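Local coordinates for transcriptional activator PlcR protein (Bacillus thuringiensis, PDB 3U3W), which activates transcription of virulence genes by binding DNA through a helix-turn-helix domain once its tetratricopeptide-repeat domain has taken up the quorum-sensing signal peptide PapR, at residues 109-117 / 146-157. Residues are numbered along the deposited sequence; the frame is centred on the assembly and turned at random. Where two conformers were deposited one is given.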
loop_
_atom_site.group_PDB
_atom_site.type_symbol
_atom_site.label_atom_id
_atom_site.label_comp_id
_atom_site.label_asym_id
_atom_site.label_seq_id
_atom_site.Cartn_x
_atom_site.Cartn_y
_atom_site.Cartn_z
ATOM N N PRO A 109 -9.425 6.853 21.683
ATOM C CA PRO A 109 -10.477 5.871 21.378
ATOM C C PRO A 109 -10.127 4.909 20.234
ATOM O O PRO A 109 -10.271 3.697 20.430
ATOM C CB PRO A 109 -11.689 6.741 21.019
ATOM C CG PRO A 109 -11.459 8.018 21.774
ATOM C CD PRO A 109 -9.952 8.225 21.784
ATOM N N GLU A 110 -9.674 5.427 19.089
ATOM C CA GLU A 110 -9.363 4.579 17.939
ATOM C C GLU A 110 -8.249 3.580 18.234
ATOM O O GLU A 110 -8.343 2.415 17.839
ATOM C CB GLU A 110 -9.016 5.410 16.692
ATOM C CG GLU A 110 -8.320 4.609 15.589
ATOM C CD GLU A 110 -7.868 5.458 14.391
ATOM O OE1 GLU A 110 -7.993 6.705 14.415
ATOM O OE2 GLU A 110 -7.374 4.861 13.411
ATOM N N PHE A 111 -7.192 4.027 18.913
ATOM C CA PHE A 111 -6.099 3.117 19.260
ATOM C C PHE A 111 -6.568 2.127 20.333
ATOM O O PHE A 111 -6.227 0.946 20.275
ATOM C CB PHE A 111 -4.830 3.869 19.702
ATOM C CG PHE A 111 -3.618 2.967 19.917
ATOM C CD1 PHE A 111 -3.120 2.179 18.886
ATOM C CD2 PHE A 111 -2.967 2.927 21.146
ATOM C CE1 PHE A 111 -1.996 1.355 19.078
ATOM C CE2 PHE A 111 -1.847 2.104 21.347
ATOM C CZ PHE A 111 -1.367 1.322 20.311
ATOM N N GLN A 112 -7.352 2.596 21.301
ATOM C CA GLN A 112 -7.883 1.694 22.322
ATOM C C GLN A 112 -8.773 0.635 21.677
ATOM O O GLN A 112 -8.707 -0.537 22.043
ATOM C CB GLN A 112 -8.632 2.453 23.427
ATOM C CG GLN A 112 -7.751 3.408 24.238
ATOM C CD GLN A 112 -7.420 2.898 25.638
ATOM O OE1 GLN A 112 -6.387 2.263 25.853
ATOM N NE2 GLN A 112 -8.290 3.197 26.601
ATOM N N GLN A 113 -9.587 1.042 20.706
ATOM C CA GLN A 113 -10.433 0.097 19.991
ATOM C C GLN A 113 -9.627 -0.965 19.253
ATOM O O GLN A 113 -9.989 -2.141 19.258
ATOM C CB GLN A 113 -11.349 0.817 19.022
ATOM C CG GLN A 113 -12.441 -0.069 18.492
ATOM C CD GLN A 113 -13.125 0.551 17.314
ATOM O OE1 GLN A 113 -12.465 0.951 16.368
ATOM N NE2 GLN A 113 -14.450 0.660 17.366
ATOM N N PHE A 114 -8.536 -0.542 18.624
ATOM C CA PHE A 114 -7.642 -1.469 17.957
ATOM C C PHE A 114 -7.054 -2.495 18.951
ATOM O O PHE A 114 -7.034 -3.694 18.682
ATOM C CB PHE A 114 -6.512 -0.708 17.249
ATOM C CG PHE A 114 -5.415 -1.600 16.765
ATOM C CD1 PHE A 114 -5.496 -2.195 15.519
ATOM C CD2 PHE A 114 -4.345 -1.904 17.584
ATOM C CE1 PHE A 114 -4.499 -3.044 15.080
ATOM C CE2 PHE A 114 -3.341 -2.756 17.158
ATOM C CZ PHE A 114 -3.416 -3.333 15.905
ATOM N N LEU A 115 -6.579 -2.022 20.103
ATOM C CA LEU A 115 -6.045 -2.915 21.140
ATOM C C LEU A 115 -7.074 -3.954 21.619
ATOM O O LEU A 115 -6.782 -5.145 21.707
ATOM C CB LEU A 115 -5.549 -2.102 22.335
ATOM C CG LEU A 115 -4.462 -1.045 22.119
ATOM C CD1 LEU A 115 -4.354 -0.185 23.371
ATOM C CD2 LEU A 115 -3.108 -1.670 21.727
ATOM N N GLN A 116 -8.272 -3.476 21.932
ATOM C CA GLN A 116 -9.360 -4.320 22.411
ATOM C C GLN A 116 -9.786 -5.368 21.383
ATOM O O GLN A 116 -9.898 -6.549 21.718
ATOM C CB GLN A 116 -10.559 -3.462 22.842
ATOM C CG GLN A 116 -10.249 -2.562 24.041
ATOM C CD GLN A 116 -11.490 -1.985 24.699
ATOM O OE1 GLN A 116 -12.176 -1.133 24.126
ATOM N NE2 GLN A 116 -11.787 -2.448 25.912
ATOM N N TRP A 117 -10.016 -4.927 20.143
ATOM C CA TRP A 117 -10.259 -5.839 19.024
ATOM C C TRP A 117 -9.204 -6.944 19.016
ATOM O O TRP A 117 -9.543 -8.125 19.093
ATOM C CB TRP A 117 -10.321 -5.059 17.687
ATOM C CG TRP A 117 -10.013 -5.843 16.438
ATOM C CD1 TRP A 117 -10.376 -7.133 16.154
ATOM C CD2 TRP A 117 -9.253 -5.388 15.306
ATOM N NE1 TRP A 117 -9.893 -7.503 14.912
ATOM C CE2 TRP A 117 -9.198 -6.450 14.379
ATOM C CE3 TRP A 117 -8.620 -4.185 14.988
ATOM C CZ2 TRP A 117 -8.525 -6.345 13.168
ATOM C CZ3 TRP A 117 -7.961 -4.082 13.771
ATOM C CH2 TRP A 117 -7.915 -5.157 12.885
ATOM N N LEU A 146 -17.325 4.362 16.147
ATOM C CA LEU A 146 -16.105 5.148 16.194
ATOM C C LEU A 146 -15.722 5.630 14.801
ATOM O O LEU A 146 -15.744 4.858 13.839
ATOM C CB LEU A 146 -14.969 4.329 16.809
ATOM C CG LEU A 146 -13.889 5.090 17.572
ATOM C CD1 LEU A 146 -14.504 6.252 18.327
ATOM C CD2 LEU A 146 -13.185 4.147 18.531
ATOM N N THR A 147 -15.384 6.914 14.709
ATOM C CA THR A 147 -14.969 7.537 13.455
ATOM C C THR A 147 -13.538 7.133 13.092
ATOM O O THR A 147 -13.319 6.079 12.491
ATOM C CB THR A 147 -15.087 9.080 13.542
ATOM O OG1 THR A 147 -14.213 9.583 14.567
ATOM C CG2 THR A 147 -16.536 9.494 13.854
ATOM N N GLY A 148 -12.571 7.973 13.452
ATOM C CA GLY A 148 -11.163 7.625 13.321
ATOM C C GLY A 148 -10.453 7.879 11.991
ATOM O O GLY A 148 -11.063 8.125 10.952
ATOM N N ILE A 149 -9.131 7.794 12.042
ATOM C CA ILE A 149 -8.279 7.966 10.875
ATOM C C ILE A 149 -8.388 6.773 9.929
ATOM O O ILE A 149 -8.614 6.945 8.723
ATOM C CB ILE A 149 -6.798 8.140 11.297
ATOM C CG1 ILE A 149 -6.634 9.349 12.227
ATOM C CG2 ILE A 149 -5.891 8.267 10.068
ATOM C CD1 ILE A 149 -6.918 10.667 11.557
ATOM N N ASP A 150 -8.211 5.568 10.476
ATOM C CA ASP A 150 -8.293 4.332 9.697
ATOM C C ASP A 150 -9.757 4.015 9.425
ATOM O O ASP A 150 -10.464 3.544 10.310
ATOM C CB ASP A 150 -7.608 3.184 10.451
ATOM C CG ASP A 150 -7.517 1.889 9.633
ATOM O OD1 ASP A 150 -8.250 1.721 8.630
ATOM O OD2 ASP A 150 -6.717 1.014 10.025
ATOM N N VAL A 151 -10.215 4.290 8.203
ATOM C CA VAL A 151 -11.631 4.124 7.876
ATOM C C VAL A 151 -12.076 2.656 7.797
ATOM O O VAL A 151 -13.260 2.389 7.732
ATOM C CB VAL A 151 -12.052 4.888 6.569
ATOM C CG1 VAL A 151 -11.630 6.338 6.633
ATOM C CG2 VAL A 151 -11.493 4.221 5.310
ATOM N N TYR A 152 -11.131 1.716 7.815
ATOM C CA TYR A 152 -11.456 0.298 7.616
ATOM C C TYR A 152 -11.571 -0.521 8.899
ATOM O O TYR A 152 -11.901 -1.707 8.835
ATOM C CB TYR A 152 -10.418 -0.369 6.707
ATOM C CG TYR A 152 -10.343 0.263 5.346
ATOM C CD1 TYR A 152 -11.224 -0.105 4.338
ATOM C CD2 TYR A 152 -9.395 1.240 5.069
ATOM C CE1 TYR A 152 -11.163 0.487 3.087
ATOM C CE2 TYR A 152 -9.327 1.832 3.832
ATOM C CZ TYR A 152 -10.213 1.455 2.840
ATOM O OH TYR A 152 -10.138 2.056 1.599
ATOM N N GLN A 153 -11.289 0.099 10.046
ATOM C CA GLN A 153 -11.215 -0.618 11.322
ATOM C C GLN A 153 -12.502 -1.381 11.714
ATOM O O GLN A 153 -12.429 -2.537 12.104
ATOM C CB GLN A 153 -10.784 0.325 12.441
ATOM C CG GLN A 153 -10.481 -0.378 13.739
ATOM C CD GLN A 153 -9.449 0.364 14.572
ATOM O OE1 GLN A 153 -8.241 0.269 14.323
ATOM N NE2 GLN A 153 -9.921 1.112 15.566
ATOM N N ASN A 154 -13.664 -0.736 11.605
ATOM C CA ASN A 154 -14.938 -1.425 11.795
ATOM C C ASN A 154 -15.126 -2.638 10.876
ATOM O O ASN A 154 -15.692 -3.656 11.294
ATOM C CB ASN A 154 -16.125 -0.467 11.619
ATOM C CG ASN A 154 -16.192 0.570 12.696
ATOM O OD1 ASN A 154 -15.666 0.382 13.786
ATOM N ND2 ASN A 154 -16.837 1.687 12.397
ATOM N N LEU A 155 -14.685 -2.520 9.624
ATOM C CA LEU A 155 -14.778 -3.638 8.693
ATOM C C LEU A 155 -13.883 -4.783 9.160
ATOM O O LEU A 155 -14.263 -5.948 9.083
ATOM C CB LEU A 155 -14.463 -3.208 7.252
ATOM C CG LEU A 155 -15.457 -2.178 6.691
ATOM C CD1 LEU A 155 -15.174 -1.849 5.245
ATOM C CD2 LEU A 155 -16.885 -2.664 6.836
ATOM N N TYR A 156 -12.710 -4.445 9.685
ATOM C CA TYR A 156 -11.809 -5.464 10.211
ATOM C C TYR A 156 -12.448 -6.218 11.392
ATOM O O TYR A 156 -12.316 -7.436 11.521
ATOM C CB TYR A 156 -10.498 -4.838 10.657
ATOM C CG TYR A 156 -9.735 -4.102 9.578
ATOM C CD1 TYR A 156 -9.920 -4.403 8.238
ATOM C CD2 TYR A 156 -8.812 -3.102 9.910
ATOM C CE1 TYR A 156 -9.209 -3.723 7.243
ATOM C CE2 TYR A 156 -8.108 -2.426 8.943
ATOM C CZ TYR A 156 -8.306 -2.739 7.602
ATOM O OH TYR A 156 -7.608 -2.073 6.617
ATOM N N ILE A 157 -13.150 -5.480 12.244
ATOM C CA ILE A 157 -13.879 -6.068 13.360
ATOM C C ILE A 157 -15.047 -6.963 12.865
ATOM O O ILE A 157 -15.258 -8.074 13.372
ATOM C CB ILE A 157 -14.331 -4.962 14.355
ATOM C CG1 ILE A 157 -13.095 -4.318 15.003
ATOM C CG2 ILE A 157 -15.249 -5.528 15.449
ATOM C CD1 ILE A 157 -13.371 -3.022 15.744
HETATM O O HOH W 1 -6.221 2.277 14.097
HETATM O O HOH W 2 -16.969 1.528 15.995
HETATM O O HOH W 3 -13.107 2.584 13.935
#
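Q153 enters as a knob among E110, Q113, F114 and W117 where two nearly parallel helices of the tetratricopeptide-type alpha-helical domain, 109-125 and 153-167, lie side by side (segment axes 15° apart). Its amide is gripped at both ends. NE2 gives one hydrogen to Q113 OE1 (2.7 Å), in the carbonyl plane and on a lone pair, and the other to E110 O (3.1 Å), which already accepts from F114 N within its helix. OE1 rests at the edge of the F114 ring and takes a hydrogen from a water that also donates to E110 OE2. Farther along, packing is tight and apolar: I157 CG1 lies over the W117 five-membered ring, 4.0 Å from its centroid, while Y156 CB presses on W117 CH2 (3.4 Å). L138 and L141 of helix 131-143 close in on I157 and W117 respectively, and W117 also touches the backbone of the bound peptide. With CG anti to the backbone N (chi1 164°) and the chain extended, E110 reaches across to the loop ahead of helix 153-167. Both carboxylate oxygens are met from above their plane: I149 N reaches OE1 at 2.8 Å, D150 N reaches OE2 at 3.1 Å.

The side toward L146 is looser. That residue is poorly ordered; its CD2 comes within 3.5 Å of P109 O and also touches P109 CB and Q113 CB. A water accepts from Q113 NE2 and L146 N and lies 2.8 Å from N154 OD1. I149 also packs on Q50 of the second subunit. D150 OD2 forms a salt bridge with K79 of helix 72-87, and OD1 caps the following turn, accepting from Y152 N at 3.0 Å.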